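Local atomic coordinates of proline dehydrogenase (Bradyrhizobium diazoefficiens, PDB entry 4Q73), a protein that probably oxidises proline to glutamate in two steps, through an FAD-dependent proline dehydrogenase and an NAD-dependent aldehyde dehydrogenase joined in one chain. Residues Ala204-Arg209 and Ser448-Leu453; Ala766-Ala771 and Leu916-His921. The protein carries 1 engineered substitution. One frame throughout, in Å; residues are numbered along the deposited sequence.

Contact 1: Ala204-Arg209 and Ser448-Leu453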
ATOM      1  N   ALA A 204      57.817   4.557  18.643  1.00 24.35           N
ATOM      2  CA  ALA A 204      58.612   5.552  19.351  1.00 24.78           C
ATOM      3  C   ALA A 204      59.427   6.411  18.370  1.00 28.00           C
ATOM      4  O   ALA A 204      59.551   7.643  18.527  1.00 27.46           O
ATOM      5  CB  ALA A 204      59.557   4.866  20.361  1.00 17.87           C
ATOM      6  N   ALA A 205      59.962   5.757  17.345  1.00 25.34           N
ATOM      7  CA  ALA A 205      60.755   6.452  16.336  1.00 31.57           C
ATOM      8  C   ALA A 205      59.906   7.484  15.584  1.00 28.24           C
ATOM      9  O   ALA A 205      60.378   8.577  15.297  1.00 36.79           O
ATOM     10  CB  ALA A 205      61.399   5.443  15.371  1.00 17.40           C
ATOM     11  N   ASP A 206      58.660   7.129  15.269  1.00 20.68           N
ATOM     12  CA  ASP A 206      57.719   8.046  14.624  1.00 19.23           C
ATOM     13  C   ASP A 206      57.368   9.250  15.492  1.00 23.85           C
ATOM     14  O   ASP A 206      57.257  10.382  14.998  1.00 21.04           O
ATOM     15  CB  ASP A 206      56.438   7.328  14.200  1.00 22.63           C
ATOM     16  CG  ASP A 206      56.561   6.665  12.832  1.00 36.15           C
ATOM     17  OD1 ASP A 206      57.373   7.135  12.005  1.00 45.67           O
ATOM     18  OD2 ASP A 206      55.841   5.673  12.589  1.00 47.20           O
ATOM     19  N   ALA A 207      57.196   9.008  16.785  1.00 19.83           N
ATOM     20  CA  ALA A 207      56.876  10.092  17.699  1.00 22.51           C
ATOM     21  C   ALA A 207      58.030  11.086  17.821  1.00 25.62           C
ATOM     22  O   ALA A 207      57.798  12.284  18.008  1.00 27.39           O
ATOM     23  CB  ALA A 207      56.486   9.548  19.076  1.00 23.46           C
ATOM     24  N   ARG A 208      59.262  10.594  17.675  1.00 31.49           N
ATOM     25  CA  ARG A 208      60.456  11.455  17.683  1.00 27.91           C
ATOM     26  C   ARG A 208      60.593  12.193  16.350  1.00 23.24           C
ATOM     27  O   ARG A 208      60.993  13.362  16.311  1.00 28.10           O
ATOM     28  CB  ARG A 208      61.746  10.645  17.980  1.00 28.03           C
ATOM     29  CG  ARG A 208      61.809   9.997  19.395  1.00 41.86           C
ATOM     30  CD  ARG A 208      63.227   9.499  19.818  1.00 41.89           C
ATOM     31  NE  ARG A 208      63.757   8.435  18.955  1.00 47.50           N
ATOM     32  CZ  ARG A 208      63.524   7.128  19.117  1.00 46.40           C
ATOM     33  NH1 ARG A 208      62.753   6.700  20.112  1.00 40.69           N
ATOM     34  NH2 ARG A 208      64.052   6.246  18.271  1.00 41.73           N
ATOM     35  N   ARG A 209      60.277  11.511  15.252  1.00 20.28           N
ATOM     36  CA  ARG A 209      60.397  12.139  13.932  1.00 22.18           C
ATOM     37  C   ARG A 209      59.423  13.320  13.864  1.00 26.53           C
ATOM     38  O   ARG A 209      59.787  14.440  13.463  1.00 22.74           O
ATOM     39  CB  ARG A 209      60.133  11.126  12.809  1.00 18.48           C
ATOM     40  CG  ARG A 209      60.027  11.761  11.427  1.00 23.11           C
ATOM     41  CD  ARG A 209      59.811  10.731  10.321  1.00 23.19           C
ATOM     42  NE  ARG A 209      58.549   9.990  10.476  1.00 30.62           N
ATOM     43  CZ  ARG A 209      57.363  10.409  10.035  1.00 31.36           C
ATOM     44  NH1 ARG A 209      57.251  11.597   9.438  1.00 22.57           N
ATOM     45  NH2 ARG A 209      56.283   9.647  10.210  1.00 25.95           N
ATOM     46  N   SER A 448      55.901  15.569   5.317  1.00 23.63           N
ATOM     47  CA  SER A 448      56.485  14.559   4.443  1.00 27.80           C
ATOM     48  C   SER A 448      55.438  13.739   3.715  1.00 22.87           C
ATOM     49  O   SER A 448      54.336  13.512   4.234  1.00 21.14           O
ATOM     50  CB  SER A 448      57.369  13.604   5.245  1.00 26.98           C
ATOM     51  OG  SER A 448      58.212  14.343   6.095  1.00 35.44           O
ATOM     52  N   HIS A 449      55.832  13.242   2.547  1.00 19.89           N
ATOM     53  CA  HIS A 449      55.014  12.340   1.744  1.00 24.62           C
ATOM     54  C   HIS A 449      54.472  11.156   2.559  1.00 23.36           C
ATOM     55  O   HIS A 449      53.348  10.702   2.335  1.00 17.81           O
ATOM     56  CB  HIS A 449      55.833  11.791   0.579  1.00 17.21           C
ATOM     57  CG  HIS A 449      56.116  12.821  -0.480  1.00 22.65           C
ATOM     58  ND1 HIS A 449      57.297  12.801  -1.213  1.00 24.76           N
ATOM     59  CD2 HIS A 449      55.399  13.851  -0.926  1.00 30.04           C
ATOM     60  CE1 HIS A 449      57.274  13.815  -2.060  1.00 25.39           C
ATOM     61  NE2 HIS A 449      56.147  14.474  -1.918  1.00 27.35           N
ATOM     62  N   ARG A 450      55.262  10.667   3.506  1.00 18.13           N
ATOM     63  CA  ARG A 450      54.852   9.496   4.284  1.00 25.28           C
ATOM     64  C   ARG A 450      53.661   9.789   5.215  1.00 23.35           C
ATOM     65  O   ARG A 450      53.017   8.871   5.728  1.00 21.52           O
ATOM     66  CB  ARG A 450      56.036   8.961   5.069  1.00 25.42           C
ATOM     67  CG  ARG A 450      56.461   9.854   6.226  1.00 29.60           C
ATOM     68  CD  ARG A 450      57.891   9.542   6.630  1.00 33.23           C
ATOM     69  NE  ARG A 450      57.985   8.293   7.383  1.00 38.63           N
ATOM     70  CZ  ARG A 450      59.132   7.754   7.798  1.00 43.37           C
ATOM     71  NH1 ARG A 450      60.289   8.358   7.530  1.00 39.78           N
ATOM     72  NH2 ARG A 450      59.113   6.613   8.487  1.00 32.07           N
ATOM     73  N   ASP A 451      53.335  11.066   5.373  1.00 22.97           N
ATOM     74  CA  ASP A 451      52.202  11.470   6.203  1.00 27.54           C
ATOM     75  C   ASP A 451      51.033  12.034   5.382  1.00 30.71           C
ATOM     76  O   ASP A 451      50.018  12.469   5.939  1.00 26.51           O
ATOM     77  CB  ASP A 451      52.666  12.493   7.245  1.00 26.05           C
ATOM     78  CG  ASP A 451      53.787  11.950   8.134  1.00 26.13           C
ATOM     79  OD1 ASP A 451      53.625  10.826   8.655  1.00 36.44           O
ATOM     80  OD2 ASP A 451      54.833  12.636   8.296  1.00 29.23           O
ATOM     81  N   LEU A 452      51.174  12.019   4.058  1.00 24.70           N
ATOM     82  CA  LEU A 452      50.165  12.630   3.195  1.00 26.23           C
ATOM     83  C   LEU A 452      48.868  11.835   3.145  1.00 22.53           C
ATOM     84  O   LEU A 452      47.795  12.392   3.352  1.00 25.85           O
ATOM     85  CB  LEU A 452      50.689  12.814   1.776  1.00 24.78           C
ATOM     86  CG  LEU A 452      49.675  13.429   0.813  1.00 25.11           C
ATOM     87  CD1 LEU A 452      49.294  14.871   1.263  1.00 14.48           C
ATOM     88  CD2 LEU A 452      50.273  13.426  -0.590  1.00 21.02           C
ATOM     89  N   LEU A 453      48.971  10.542   2.849  1.00 29.12           N
ATOM     90  CA  LEU A 453      47.789   9.679   2.687  1.00 28.26           C
ATOM     91  C   LEU A 453      46.753   9.804   3.813  1.00 24.15           C
ATOM     92  O   LEU A 453      45.578  10.024   3.552  1.00 21.49           O
ATOM     93  CB  LEU A 453      48.217   8.225   2.547  1.00 31.41           C
ATOM     94  CG  LEU A 453      48.347   7.587   1.159  1.00 39.98           C
ATOM     95  CD1 LEU A 453      48.330   6.058   1.288  1.00 40.64           C
ATOM     96  CD2 LEU A 453      47.250   8.058   0.238  1.00 36.34           C
TER

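Contact 2: Ala766-Ala771 and Leu916-His921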
ATOM      1  N   ALA A 766      45.919 -15.551   7.198  1.00 25.16           N
ATOM      2  CA  ALA A 766      46.795 -14.670   6.443  1.00 16.99           C
ATOM      3  C   ALA A 766      46.220 -13.258   6.398  1.00 24.11           C
ATOM      4  O   ALA A 766      45.019 -13.058   6.520  1.00 26.20           O
ATOM      5  CB  ALA A 766      46.982 -15.181   5.023  1.00 17.18           C
ATOM      6  N   MET A 767      47.091 -12.279   6.218  1.00 22.42           N
ATOM      7  CA  MET A 767      46.659 -10.966   5.791  1.00 23.47           C
ATOM      8  C   MET A 767      47.478 -10.607   4.562  1.00 21.63           C
ATOM      9  O   MET A 767      48.671 -10.871   4.525  1.00 23.41           O
ATOM     10  CB  MET A 767      46.837  -9.909   6.886  1.00 15.89           C
ATOM     11  CG  MET A 767      46.459  -8.499   6.376  1.00 17.74           C
ATOM     12  SD  MET A 767      46.607  -7.162   7.586  1.00 26.68           S
ATOM     13  CE  MET A 767      45.153  -7.475   8.624  1.00 21.50           C
ATOM     14  N   ILE A 768      46.830 -10.040   3.548  1.00 22.07           N
ATOM     15  CA  ILE A 768      47.537  -9.557   2.367  1.00 22.19           C
ATOM     16  C   ILE A 768      47.469  -8.051   2.334  1.00 25.30           C
ATOM     17  O   ILE A 768      46.380  -7.477   2.292  1.00 20.19           O
ATOM     18  CB  ILE A 768      46.928 -10.100   1.069  1.00 21.29           C
ATOM     19  CG1 ILE A 768      46.915 -11.628   1.083  1.00 17.38           C
ATOM     20  CG2 ILE A 768      47.700  -9.594  -0.134  1.00 20.45           C
ATOM     21  CD1 ILE A 768      46.297 -12.228  -0.169  1.00 18.93           C
ATOM     22  N   ALA A 769      48.629  -7.402   2.394  1.00 15.89           N
ATOM     23  CA  ALA A 769      48.682  -5.943   2.359  1.00 20.15           C
ATOM     24  C   ALA A 769      49.448  -5.503   1.119  1.00 22.53           C
ATOM     25  O   ALA A 769      50.619  -5.865   0.953  1.00 23.67           O
ATOM     26  CB  ALA A 769      49.364  -5.386   3.645  1.00 16.96           C
ATOM     27  N   ASP A 770      48.806  -4.725   0.251  1.00 22.51           N
ATOM     28  CA  ASP A 770      49.499  -4.258  -0.945  1.00 21.56           C
ATOM     29  C   ASP A 770      50.073  -2.849  -0.765  1.00 25.39           C
ATOM     30  O   ASP A 770      49.931  -2.263   0.306  1.00 32.07           O
ATOM     31  CB  ASP A 770      48.672  -4.474  -2.242  1.00 17.36           C
ATOM     32  CG  ASP A 770      47.486  -3.513  -2.405  1.00 27.23           C
ATOM     33  OD1 ASP A 770      47.354  -2.501  -1.686  1.00 28.93           O
ATOM     34  OD2 ASP A 770      46.670  -3.780  -3.312  1.00 28.53           O
ATOM     35  N   ALA A 771      50.764  -2.329  -1.777  1.00 28.03           N
ATOM     36  CA  ALA A 771      51.435  -1.037  -1.634  1.00 29.19           C
ATOM     37  C   ALA A 771      50.483   0.158  -1.695  1.00 31.25           C
ATOM     38  O   ALA A 771      50.934   1.302  -1.545  1.00 30.82           O
ATOM     39  CB  ALA A 771      52.540  -0.886  -2.653  1.00 35.21           C
ATOM     40  N   LEU A 916      39.842 -20.058   8.011  1.00 17.20           N
ATOM     41  CA  LEU A 916      39.054 -19.363   9.030  1.00 18.18           C
ATOM     42  C   LEU A 916      38.889 -17.855   8.729  1.00 19.11           C
ATOM     43  O   LEU A 916      37.833 -17.416   8.266  1.00 19.96           O
ATOM     44  CB  LEU A 916      39.668 -19.600  10.414  1.00 17.94           C
ATOM     45  CG  LEU A 916      38.810 -19.160  11.606  1.00 23.92           C
ATOM     46  CD1 LEU A 916      37.392 -19.681  11.465  1.00 16.98           C
ATOM     47  CD2 LEU A 916      39.444 -19.694  12.880  1.00 27.56           C
ATOM     48  N   THR A 917      39.929 -17.057   8.993  1.00 19.96           N
ATOM     49  CA  THR A 917      39.915 -15.636   8.604  1.00 16.07           C
ATOM     50  C   THR A 917      41.016 -15.243   7.616  1.00 20.59           C
ATOM     51  O   THR A 917      42.067 -15.890   7.514  1.00 23.47           O
ATOM     52  CB  THR A 917      39.956 -14.669   9.826  1.00 17.90           C
ATOM     53  OG1 THR A 917      41.171 -14.874  10.561  1.00 19.73           O
ATOM     54  CG2 THR A 917      38.773 -14.914  10.755  1.00 18.37           C
ATOM     55  N   LEU A 918      40.758 -14.161   6.886  1.00 22.83           N
ATOM     56  CA  LEU A 918      41.715 -13.581   5.967  1.00 16.95           C
ATOM     57  C   LEU A 918      41.557 -12.075   5.971  1.00 27.27           C
ATOM     58  O   LEU A 918      40.432 -11.564   5.878  1.00 20.62           O
ATOM     59  CB  LEU A 918      41.490 -14.125   4.554  1.00 20.59           C
ATOM     60  CG  LEU A 918      42.217 -13.375   3.435  1.00 26.02           C
ATOM     61  CD1 LEU A 918      43.717 -13.558   3.565  1.00 31.71           C
ATOM     62  CD2 LEU A 918      41.762 -13.894   2.100  1.00 25.68           C
ATOM     63  N   GLY A 919      42.677 -11.364   6.096  1.00 20.53           N
ATOM     64  CA  GLY A 919      42.669  -9.913   6.024  1.00 17.05           C
ATOM     65  C   GLY A 919      43.149  -9.422   4.669  1.00 20.09           C
ATOM     66  O   GLY A 919      44.052 -10.006   4.086  1.00 20.67           O
ATOM     67  N   VAL A 920      42.560  -8.349   4.153  1.00 20.36           N
ATOM     68  CA  VAL A 920      43.088  -7.738   2.939  1.00 19.43           C
ATOM     69  C   VAL A 920      43.130  -6.227   3.122  1.00 28.01           C
ATOM     70  O   VAL A 920      42.128  -5.597   3.486  1.00 25.14           O
ATOM     71  CB  VAL A 920      42.264  -8.081   1.681  1.00 17.63           C
ATOM     72  CG1 VAL A 920      42.951  -7.494   0.440  1.00 17.70           C
ATOM     73  CG2 VAL A 920      42.116  -9.581   1.526  1.00 19.90           C
ATOM     74  N   HIS A 921      44.309  -5.659   2.889  1.00 14.80           N
ATOM     75  CA  HIS A 921      44.535  -4.222   2.985  1.00 22.80           C
ATOM     76  C   HIS A 921      44.997  -3.686   1.646  1.00 28.42           C
ATOM     77  O   HIS A 921      46.123  -3.958   1.202  1.00 26.24           O
ATOM     78  CB  HIS A 921      45.573  -3.896   4.050  1.00 24.16           C
ATOM     79  CG  HIS A 921      44.989  -3.373   5.317  1.00 25.47           C
ATOM     80  ND1 HIS A 921      44.542  -4.189   6.330  1.00 30.40           N
ATOM     81  CD2 HIS A 921      44.771  -2.098   5.742  1.00 19.65           C
ATOM     82  CE1 HIS A 921      44.081  -3.451   7.328  1.00 29.07           C
ATOM     83  NE2 HIS A 921      44.217  -2.176   6.985  1.00 28.58           N
TER
HETATM   84  O   HOH W   1      43.839 -16.740   5.742  1.00 22.26           O

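Contact 1: Ala204-Arg209 and Ser448-Leu453
R209 and D451 meet end-on across this contact. NH1 of R209 gives an almost straight bond to OD2 of D451 at 2.9 Å; NH2 of R209 gives a second to OD1 of D451 at 3.3 Å. Each oxygen uses its syn lone pair, and the two flat groups are nearly coplanar. R209 reaches across because its CG stands anti to the backbone N (chi1 171°) and the chain runs straight to CD, then bends at chi3. One turn earlier on the same helix, D206 accepts a bond on OD1 from NH2 of R209 (3.3 Å), the nitrogen lying well above the D206 carboxylate plane. Arginine suits this place because its in-plane N-H groups serve both acids at its edge, fixing its rotation, while a face remains for stacking.

R450 lies flat over that face, NE of R450 standing 3.4 Å from CZ of R209, with the planes only 8° apart. Its CG sits between the backbone N and the carbonyl carbon (chi1 71°), which carries the chain over R209. Two like charges stacked this way are probably made tolerable by D206 and D451; D206 has only a long, purely electrostatic pairing with R450. Y210 also bonds OD1 of D451.

The four charged residues form a salt-bridge network within the proline dehydrogenase barrel, away from the annotated sites. It ties the first turns of helix 204-222, which follows strand 193-196, to the end of strand 440-448 and the start of helix 452-464.

Contact 2: Ala766-Ala771 and Leu916-His921
M767 and G919 pair in parallel register, within a run of four backbone hydrogen bonds that joins the strands. N of G919 binds O of A766 at 2.9 Å and N of I768 binds O of G919 at 2.8 Å; N of H921 reaches O of I768, and N of D770 reaches O of H921. A water bridges N of A766 and O of T917; OG1 of T917 bonds the backbone O of S795, beside the predicted active-site residue C794.

On the A766 and I768 side, CD1 of L918 rests 3.9 Å from CB of A766. On the other side, the unbranched chain of M767, with CG anti to its own N (chi1 176°), can run along the backbone at G919, where any side chain would collide with CE of M767. SD of M767 ends 3.8 Å from ND1 of H921, oblique to the ring. Replacing M767 with an alanine would probably open a gap over G919 and leave the H921 ring freer to turn.

The pair lies inside the mixed sheet of the aldehyde dehydrogenase part, between strands 797-803 and 939-942, with helix 775-787 over M767 and H921 and helix 902-911 over A766 and I768.

How the contacts relate
Contact 1 closes before contact 2 opens along the chain, so the two lie in series, one in each catalytic half of this bifunctional enzyme. Contact 1 belongs to the proline dehydrogenase barrel, where charged side chains link the start of helix 204-222 to residues 448-453; contact 2 belongs to the aldehyde dehydrogenase part, where backbone bonds join neighbouring strands of a separate sheet. They share no strand or helix. Their centres are 24 Å apart, yet their nearest atoms come within about 6 Å without touching, and L453 touches L774, just beyond 766-771. The two units are therefore packed closely here, consistent with two catalytic units in one chain that act in succession.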